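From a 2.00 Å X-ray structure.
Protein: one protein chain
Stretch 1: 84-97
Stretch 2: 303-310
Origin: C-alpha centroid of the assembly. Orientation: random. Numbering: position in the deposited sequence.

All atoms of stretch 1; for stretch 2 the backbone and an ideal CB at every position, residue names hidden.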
ATOM      1  N   PRO A  84     -12.729 -16.544   8.873  1.00 25.14           N
ATOM      2  CA  PRO A  84     -12.879 -17.647   7.912  1.00 22.57           C
ATOM      3  C   PRO A  84     -13.390 -17.132   6.579  1.00 20.65           C
ATOM      4  O   PRO A  84     -14.025 -16.080   6.499  1.00 19.50           O
ATOM      5  CB  PRO A  84     -13.919 -18.573   8.556  1.00 21.17           C
ATOM      6  CG  PRO A  84     -14.031 -18.145   9.977  1.00 24.79           C
ATOM      7  CD  PRO A  84     -13.558 -16.721  10.084  1.00 24.53           C
ATOM      8  N   LEU A  85     -13.128 -17.920   5.536  1.00 21.77           N
ATOM      9  CA  LEU A  85     -13.577 -17.589   4.185  1.00 20.34           C
ATOM     10  C   LEU A  85     -15.074 -17.304   4.138  1.00 21.21           C
ATOM     11  O   LEU A  85     -15.526 -16.363   3.471  1.00 22.43           O
ATOM     12  CB  LEU A  85     -13.224 -18.735   3.230  1.00 18.21           C
ATOM     13  CG  LEU A  85     -13.719 -18.559   1.793  1.00 21.76           C
ATOM     14  CD1 LEU A  85     -13.039 -17.346   1.111  1.00 24.33           C
ATOM     15  CD2 LEU A  85     -13.517 -19.829   0.985  1.00 25.72           C
ATOM     16  N   LYS A  86     -15.864 -18.114   4.847  1.00 21.12           N
ATOM     17  CA  LYS A  86     -17.309 -17.914   4.894  1.00 26.03           C
ATOM     18  C   LYS A  86     -17.692 -16.501   5.352  1.00 28.98           C
ATOM     19  O   LYS A  86     -18.784 -16.030   5.013  1.00 30.43           O
ATOM     20  CB  LYS A  86     -17.958 -18.937   5.826  1.00 29.54           C
ATOM     21  CG  LYS A  86     -17.851 -18.526   7.294  1.00 33.90           C
ATOM     22  CD  LYS A  86     -18.681 -19.394   8.219  1.00 41.30           C
ATOM     23  CE  LYS A  86     -17.835 -20.117   9.169  1.00 42.23           C
ATOM     24  NZ  LYS A  86     -18.566 -21.151   9.949  1.00 46.55           N
ATOM     25  N   GLU A  87     -16.833 -15.817   6.111  1.00 22.93           N
ATOM     26  CA  GLU A  87     -17.137 -14.461   6.577  1.00 28.68           C
ATOM     27  C   GLU A  87     -16.426 -13.369   5.778  1.00 24.83           C
ATOM     28  O   GLU A  87     -16.479 -12.199   6.172  1.00 23.46           O
ATOM     29  CB  GLU A  87     -16.797 -14.327   8.061  1.00 26.55           C
ATOM     30  CG  GLU A  87     -17.474 -15.369   8.935  1.00 30.29           C
ATOM     31  CD  GLU A  87     -16.810 -15.500  10.299  1.00 43.61           C
ATOM     32  OE1 GLU A  87     -16.802 -16.627  10.856  1.00 47.71           O
ATOM     33  OE2 GLU A  87     -16.280 -14.485  10.817  1.00 44.28           O
ATOM     34  N   ARG A  88     -15.779 -13.734   4.666  1.00 22.06           N
ATOM     35  CA  ARG A  88     -15.059 -12.819   3.802  1.00 23.23           C
ATOM     36  C   ARG A  88     -15.651 -12.766   2.401  1.00 22.55           C
ATOM     37  O   ARG A  88     -15.088 -12.092   1.539  1.00 20.88           O
ATOM     38  CB  ARG A  88     -13.576 -13.224   3.716  1.00 18.23           C
ATOM     39  CG  ARG A  88     -12.811 -13.126   5.048  1.00 20.70           C
ATOM     40  CD  ARG A  88     -11.374 -13.600   4.921  1.00 20.59           C
ATOM     41  NE  ARG A  88     -10.607 -12.779   3.991  1.00 19.10           N
ATOM     42  CZ  ARG A  88      -9.549 -13.211   3.307  1.00 21.10           C
ATOM     43  NH1 ARG A  88      -9.131 -14.471   3.447  1.00 17.78           N
ATOM     44  NH2 ARG A  88      -8.913 -12.389   2.483  1.00 18.12           N
ATOM     45  N   MET A  89     -16.757 -13.477   2.143  1.00 22.22           N
ATOM     46  CA  MET A  89     -17.285 -13.555   0.782  1.00 24.07           C
ATOM     47  C   MET A  89     -17.775 -12.201   0.290  1.00 23.86           C
ATOM     48  O   MET A  89     -17.714 -11.920  -0.915  1.00 21.39           O
ATOM     49  CB  MET A  89     -18.418 -14.579   0.703  1.00 25.86           C
ATOM     50  CG  MET A  89     -17.998 -16.013   1.002  1.00 26.58           C
ATOM     51  SD  MET A  89     -16.702 -16.641  -0.095  1.00 64.47           S
ATOM     52  CE  MET A  89     -17.419 -16.337  -1.711  1.00 40.41           C
ATOM     53  N   SER A  90     -18.295 -11.370   1.198  1.00 23.81           N
ATOM     54  CA  SER A  90     -18.697 -10.014   0.834  1.00 23.29           C
ATOM     55  C   SER A  90     -17.495  -9.170   0.437  1.00 21.72           C
ATOM     56  O   SER A  90     -17.596  -8.310  -0.447  1.00 18.69           O
ATOM     57  CB  SER A  90     -19.431  -9.352   1.996  1.00 26.39           C
ATOM     58  OG  SER A  90     -20.754  -9.831   2.087  1.00 35.86           O
ATOM     59  N   ASP A  91     -16.361  -9.386   1.108  1.00 19.20           N
ATOM     60  CA  ASP A  91     -15.135  -8.686   0.750  1.00 22.95           C
ATOM     61  C   ASP A  91     -14.721  -9.020  -0.673  1.00 21.45           C
ATOM     62  O   ASP A  91     -14.204  -8.158  -1.390  1.00 20.68           O
ATOM     63  CB  ASP A  91     -14.024  -9.048   1.732  1.00 22.91           C
ATOM     64  CG  ASP A  91     -14.357  -8.652   3.156  1.00 27.83           C
ATOM     65  OD1 ASP A  91     -15.161  -7.708   3.324  1.00 29.05           O
ATOM     66  OD2 ASP A  91     -13.813  -9.276   4.098  1.00 25.27           O
ATOM     67  N   ILE A  92     -14.935 -10.272  -1.094  1.00 20.11           N
ATOM     68  CA  ILE A  92     -14.645 -10.673  -2.469  1.00 18.96           C
ATOM     69  C   ILE A  92     -15.666 -10.089  -3.430  1.00 19.37           C
ATOM     70  O   ILE A  92     -15.295  -9.530  -4.468  1.00 17.37           O
ATOM     71  CB  ILE A  92     -14.602 -12.204  -2.599  1.00 19.96           C
ATOM     72  CG1 ILE A  92     -13.609 -12.818  -1.619  1.00 18.70           C
ATOM     73  CG2 ILE A  92     -14.293 -12.605  -4.059  1.00 19.43           C
ATOM     74  CD1 ILE A  92     -13.588 -14.329  -1.720  1.00 25.33           C
ATOM     75  N   ASP A  93     -16.959 -10.267  -3.109  1.00 18.09           N
ATOM     76  CA  ASP A  93     -18.051  -9.711  -3.903  1.00 21.73           C
ATOM     77  C   ASP A  93     -17.782  -8.255  -4.266  1.00 17.14           C
ATOM     78  O   ASP A  93     -18.049  -7.823  -5.391  1.00 19.70           O
ATOM     79  CB  ASP A  93     -19.374  -9.800  -3.137  1.00 22.28           C
ATOM     80  CG  ASP A  93     -19.884 -11.232  -2.969  1.00 31.12           C
ATOM     81  OD1 ASP A  93     -19.407 -12.142  -3.684  1.00 27.61           O
ATOM     82  OD2 ASP A  93     -20.787 -11.432  -2.115  1.00 32.12           O
ATOM     83  N   SER A  94     -17.268  -7.484  -3.303  1.00 18.97           N
ATOM     84  CA  SER A  94     -17.044  -6.049  -3.493  1.00 18.41           C
ATOM     85  C   SER A  94     -16.210  -5.754  -4.736  1.00 17.41           C
ATOM     86  O   SER A  94     -16.487  -4.802  -5.471  1.00 17.36           O
ATOM     87  CB  SER A  94     -16.372  -5.465  -2.249  1.00 20.59           C
ATOM     88  OG  SER A  94     -16.288  -4.047  -2.326  1.00 29.06           O
ATOM     89  N   TYR A  95     -15.191  -6.578  -5.002  1.00 17.02           N
ATOM     90  CA  TYR A  95     -14.357  -6.343  -6.178  1.00 18.07           C
ATOM     91  C   TYR A  95     -15.132  -6.506  -7.476  1.00 17.71           C
ATOM     92  O   TYR A  95     -14.792  -5.877  -8.486  1.00 19.77           O
ATOM     93  CB  TYR A  95     -13.149  -7.280  -6.172  1.00 16.85           C
ATOM     94  CG  TYR A  95     -12.087  -6.836  -5.213  1.00 15.18           C
ATOM     95  CD1 TYR A  95     -12.170  -7.138  -3.863  1.00 16.93           C
ATOM     96  CD2 TYR A  95     -11.037  -6.047  -5.646  1.00 17.97           C
ATOM     97  CE1 TYR A  95     -11.209  -6.708  -2.977  1.00 17.84           C
ATOM     98  CE2 TYR A  95     -10.069  -5.603  -4.769  1.00 17.10           C
ATOM     99  CZ  TYR A  95     -10.163  -5.935  -3.438  1.00 18.09           C
ATOM    100  OH  TYR A  95      -9.195  -5.493  -2.572  1.00 21.73           O
ATOM    101  N   TYR A  96     -16.129  -7.389  -7.490  1.00 18.63           N
ATOM    102  CA  TYR A  96     -16.902  -7.663  -8.692  1.00 18.01           C
ATOM    103  C   TYR A  96     -18.095  -6.726  -8.819  1.00 17.74           C
ATOM    104  O   TYR A  96     -18.466  -6.341  -9.926  1.00 20.08           O
ATOM    105  CB  TYR A  96     -17.388  -9.119  -8.681  1.00 19.35           C
ATOM    106  CG  TYR A  96     -16.260 -10.106  -8.885  1.00 17.90           C
ATOM    107  CD1 TYR A  96     -15.519 -10.568  -7.811  1.00 17.87           C
ATOM    108  CD2 TYR A  96     -15.925 -10.549 -10.160  1.00 17.06           C
ATOM    109  CE1 TYR A  96     -14.463 -11.461  -7.993  1.00 18.60           C
ATOM    110  CE2 TYR A  96     -14.880 -11.445 -10.359  1.00 17.83           C
ATOM    111  CZ  TYR A  96     -14.153 -11.892  -9.275  1.00 17.90           C
ATOM    112  OH  TYR A  96     -13.111 -12.774  -9.475  1.00 18.18           O
ATOM    113  N   ASP A  97     -18.697  -6.363  -7.697  1.00 18.40           N
ATOM    114  CA  ASP A  97     -19.935  -5.599  -7.720  1.00 23.19           C
ATOM    115  C   ASP A  97     -19.705  -4.091  -7.694  1.00 19.58           C
ATOM    116  O   ASP A  97     -20.557  -3.338  -8.165  1.00 22.62           O
ATOM    117  CB  ASP A  97     -20.810  -6.031  -6.543  1.00 24.32           C
ATOM    118  CG  ASP A  97     -21.258  -7.486  -6.657  1.00 30.87           C
ATOM    119  OD1 ASP A  97     -21.313  -8.015  -7.794  1.00 36.51           O
ATOM    120  OD2 ASP A  97     -21.515  -8.119  -5.611  1.00 37.41           O
ATOM    121  N   UNK A 303      -9.355  -8.365 -14.767  1.00 15.37           N
ATOM    122  CA  UNK A 303     -10.192  -9.464 -15.233  1.00 14.83           C
ATOM    123  C   UNK A 303      -9.701 -10.850 -14.821  1.00 14.96           C
ATOM    124  O   UNK A 303     -10.375 -11.832 -15.136  1.00 18.19           O
ATOM    125  CB  UNK A 303     -10.296  -9.405 -16.758  1.00 14.83           C
ATOM    126  N   UNK A 304      -8.562 -10.962 -14.143  1.00 13.93           N
ATOM    127  CA  UNK A 304      -7.967 -12.286 -13.880  1.00 14.90           C
ATOM    128  C   UNK A 304      -8.892 -13.097 -12.981  1.00 15.28           C
ATOM    129  O   UNK A 304      -9.518 -12.528 -12.065  1.00 15.08           O
ATOM    130  CB  UNK A 304      -6.587 -12.149 -13.234  1.00 14.90           C
ATOM    131  N   UNK A 305      -9.077 -14.405 -13.223  1.00 15.22           N
ATOM    132  CA  UNK A 305      -9.900 -15.207 -12.313  1.00 16.99           C
ATOM    133  C   UNK A 305      -9.294 -15.217 -10.917  1.00 15.71           C
ATOM    134  O   UNK A 305      -8.116 -14.914 -10.727  1.00 16.31           O
ATOM    135  CB  UNK A 305     -10.047 -16.638 -12.835  1.00 16.99           C
ATOM    136  N   UNK A 306     -10.120 -15.569  -9.934  1.00 14.63           N
ATOM    137  CA  UNK A 306      -9.709 -15.637  -8.533  1.00 13.35           C
ATOM    138  C   UNK A 306      -9.929 -17.035  -7.974  1.00 14.02           C
ATOM    139  O   UNK A 306     -11.071 -17.494  -7.894  1.00 14.14           O
ATOM    140  CB  UNK A 306     -10.474 -14.609  -7.698  1.00 13.35           C
ATOM    141  N   UNK A 307      -8.842 -17.683  -7.540  1.00 16.44           N
ATOM    142  CA  UNK A 307      -8.918 -18.959  -6.824  1.00 17.39           C
ATOM    143  C   UNK A 307      -9.054 -18.639  -5.336  1.00 14.68           C
ATOM    144  O   UNK A 307      -8.103 -18.197  -4.696  1.00 16.40           O
ATOM    145  CB  UNK A 307      -7.693 -19.834  -7.097  1.00 17.39           C
ATOM    146  N   UNK A 308     -10.239 -18.853  -4.775  1.00 16.53           N
ATOM    147  CA  UNK A 308     -10.497 -18.463  -3.394  1.00 16.87           C
ATOM    148  C   UNK A 308     -10.626 -19.653  -2.449  1.00 18.77           C
ATOM    149  O   UNK A 308     -10.708 -19.454  -1.230  1.00 18.89           O
ATOM    150  CB  UNK A 308     -11.772 -17.619  -3.327  1.00 16.87           C
ATOM    151  N   UNK A 309     -10.625 -20.873  -2.977  1.00 16.63           N
ATOM    152  CA  UNK A 309     -10.608 -22.087  -2.173  1.00 17.25           C
ATOM    153  C   UNK A 309     -10.043 -23.197  -3.046  1.00 19.36           C
ATOM    154  O   UNK A 309      -9.909 -23.041  -4.257  1.00 17.40           O
ATOM    155  CB  UNK A 309     -12.001 -22.440  -1.648  1.00 17.25           C
ATOM    156  N   UNK A 310      -9.690 -24.320  -2.416  1.00 20.32           N
ATOM    157  CA  UNK A 310      -9.220 -25.463  -3.193  1.00 21.24           C
ATOM    158  C   UNK A 310     -10.306 -25.894  -4.168  1.00 17.92           C
ATOM    159  O   UNK A 310     -11.410 -26.255  -3.760  1.00 23.57           O
ATOM    160  CB  UNK A 310      -8.825 -26.623  -2.277  1.00 21.24           C
TER

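After Pro-84, stretch 1 forms a 3-10 segment at 85-87 and, past Arg-88, a helix from 89 to 97. The strand 306-309 runs nearly antiparallel to that helix, at 169° between their N-to-C directions, with 11.7 Å between the axes at closest approach. That gap must be filled by side chains, and stretch 1 offers mostly apolar ones: Leu-85, Met-89, Ile-92 and the ring of Tyr-96.

At position 303 the CA-to-CB bond points away from stretch 1, and no atom of the helix lies within 5.5 Å of the ideal CB. Nothing here selects a side chain, small or large. The residue is Ala-303, which makes no contact.

Position 304 has its CB sideways, again with nothing near. The backbone is more informative, because its carbonyl turns toward the hydroxyl of Tyr-96, although at 4.4 Å from O of 304 to OH of Tyr-96 the two are too far apart to bond directly. Many side chains would do. The residue is Ile-304, whose side chain leads away from the helix. A water fills the gap, donating to Ile-304 O at 2.8 Å and lying 2.7 Å from Tyr-96 OH, so the backbone rather than the side chain makes the link.

Position 305 points away, and its phi of -61° with psi of 161° is extended in a way that proline tolerates well, as do many other residues. It is Pro-305, without contact to stretch 1.

Position 306 points toward the helix. Its ideal CB lies 3.7 Å from Tyr-96 OH, and Ile-92 is also within a side chain's reach. A medium-sized aliphatic side chain, such as leucine, isoleucine, valine or methionine, would suit this strand position, since it can pack on the carbons of Ile-92 while its CB lies against the hydroxyl without needing to bond it. The residue is Leu-306, with chi1 t and chi2 p; its CD2 packs 3.6 Å from Ile-92 CG2, a close van der Waals contact.

Position 307 is out of reach of stretch 1, which sets no preference. It is Ala-307.

Position 308 again points toward stretch 1. Its ideal CB is 4.1 Å from Ile-92 CD1 and 4.6 Å from Leu-85 CD1, and Met-89 stands beyond. A large apolar or aromatic side chain could reach all three. The residue is Tyr-308, chi1 p, which has the largest area covered by stretch 1. Leu-85 CD2 meets the edge of the ring, 4.1 Å from Tyr-308 CD1, while Met-89 CE approaches obliquely, 4.4 Å from Tyr-308 CE1. The Met-89 SD atom sits 5.4 Å from the ring centroid, also oblique.

Position 309 points toward stretch 1, but only Leu-85 is close, its CD2 4.0 Å from the ideal CB. Either a short aliphatic or a polar side chain whose carbons meet the methyl would fit. It is Asn-309, and its CB touches Leu-85 CD2 at 4.0 Å.

Position 310 is out of reach, leaving its side chain unconstrained by the helix. The residue is Trp-310, whose backbone N donates a hydrogen bond to Asn-309 OD1, with 2.7 Å between Trp-310 N and Asn-309 OD1.

Stretch 2 (303-310) AIPLAYNW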
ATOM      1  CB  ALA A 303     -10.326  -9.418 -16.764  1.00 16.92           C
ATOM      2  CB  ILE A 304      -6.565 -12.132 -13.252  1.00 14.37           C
ATOM      3  CG1 ILE A 304      -5.806 -13.478 -13.219  1.00 12.95           C
ATOM      4  CG2 ILE A 304      -6.650 -11.496 -11.854  1.00 13.28           C
ATOM      5  CD1 ILE A 304      -4.349 -13.325 -12.834  1.00 15.62           C
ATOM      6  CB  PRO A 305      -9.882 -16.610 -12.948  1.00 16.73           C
ATOM      7  CG  PRO A 305      -9.569 -16.349 -14.422  1.00 15.33           C
ATOM      8  CD  PRO A 305      -8.610 -15.194 -14.387  1.00 15.26           C
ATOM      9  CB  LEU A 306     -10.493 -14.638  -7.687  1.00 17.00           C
ATOM     10  CG  LEU A 306     -10.174 -14.648  -6.196  1.00 14.74           C
ATOM     11  CD1 LEU A 306      -8.717 -14.206  -5.909  1.00 13.53           C
ATOM     12  CD2 LEU A 306     -11.170 -13.751  -5.461  1.00 18.02           C
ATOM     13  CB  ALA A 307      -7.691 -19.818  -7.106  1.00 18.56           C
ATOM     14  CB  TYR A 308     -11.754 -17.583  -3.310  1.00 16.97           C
ATOM     15  CG  TYR A 308     -13.009 -18.236  -3.858  1.00 18.03           C
ATOM     16  CD1 TYR A 308     -13.855 -18.961  -3.027  1.00 21.02           C
ATOM     17  CD2 TYR A 308     -13.353 -18.108  -5.198  1.00 20.07           C
ATOM     18  CE1 TYR A 308     -15.000 -19.555  -3.516  1.00 23.16           C
ATOM     19  CE2 TYR A 308     -14.500 -18.697  -5.706  1.00 19.49           C
ATOM     20  CZ  TYR A 308     -15.321 -19.418  -4.856  1.00 23.35           C
ATOM     21  OH  TYR A 308     -16.459 -20.015  -5.351  1.00 26.31           O
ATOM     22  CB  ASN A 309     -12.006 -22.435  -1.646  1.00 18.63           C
ATOM     23  CG  ASN A 309     -11.977 -23.490  -0.529  1.00 22.06           C
ATOM     24  OD1 ASN A 309     -10.918 -23.887  -0.051  1.00 19.40           O
ATOM     25  ND2 ASN A 309     -13.154 -23.931  -0.114  1.00 23.20           N
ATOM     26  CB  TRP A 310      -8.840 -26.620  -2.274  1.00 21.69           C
ATOM     27  CG  TRP A 310      -8.250 -27.758  -3.015  1.00 22.54           C
ATOM     28  CD1 TRP A 310      -8.918 -28.792  -3.604  1.00 25.61           C
ATOM     29  CD2 TRP A 310      -6.864 -27.975  -3.273  1.00 20.81           C
ATOM     30  NE1 TRP A 310      -8.027 -29.652  -4.207  1.00 23.71           N
ATOM     31  CE2 TRP A 310      -6.758 -29.180  -4.009  1.00 22.85           C
ATOM     32  CE3 TRP A 310      -5.698 -27.284  -2.936  1.00 22.05           C
ATOM     33  CZ2 TRP A 310      -5.537 -29.696  -4.427  1.00 20.13           C
ATOM     34  CZ3 TRP A 310      -4.479 -27.800  -3.346  1.00 23.57           C
ATOM     35  CH2 TRP A 310      -4.409 -28.998  -4.088  1.00 23.91           C
TER
HETATM   36  O   HOH W   1     -12.331 -12.885 -12.067  1.00 15.10           O
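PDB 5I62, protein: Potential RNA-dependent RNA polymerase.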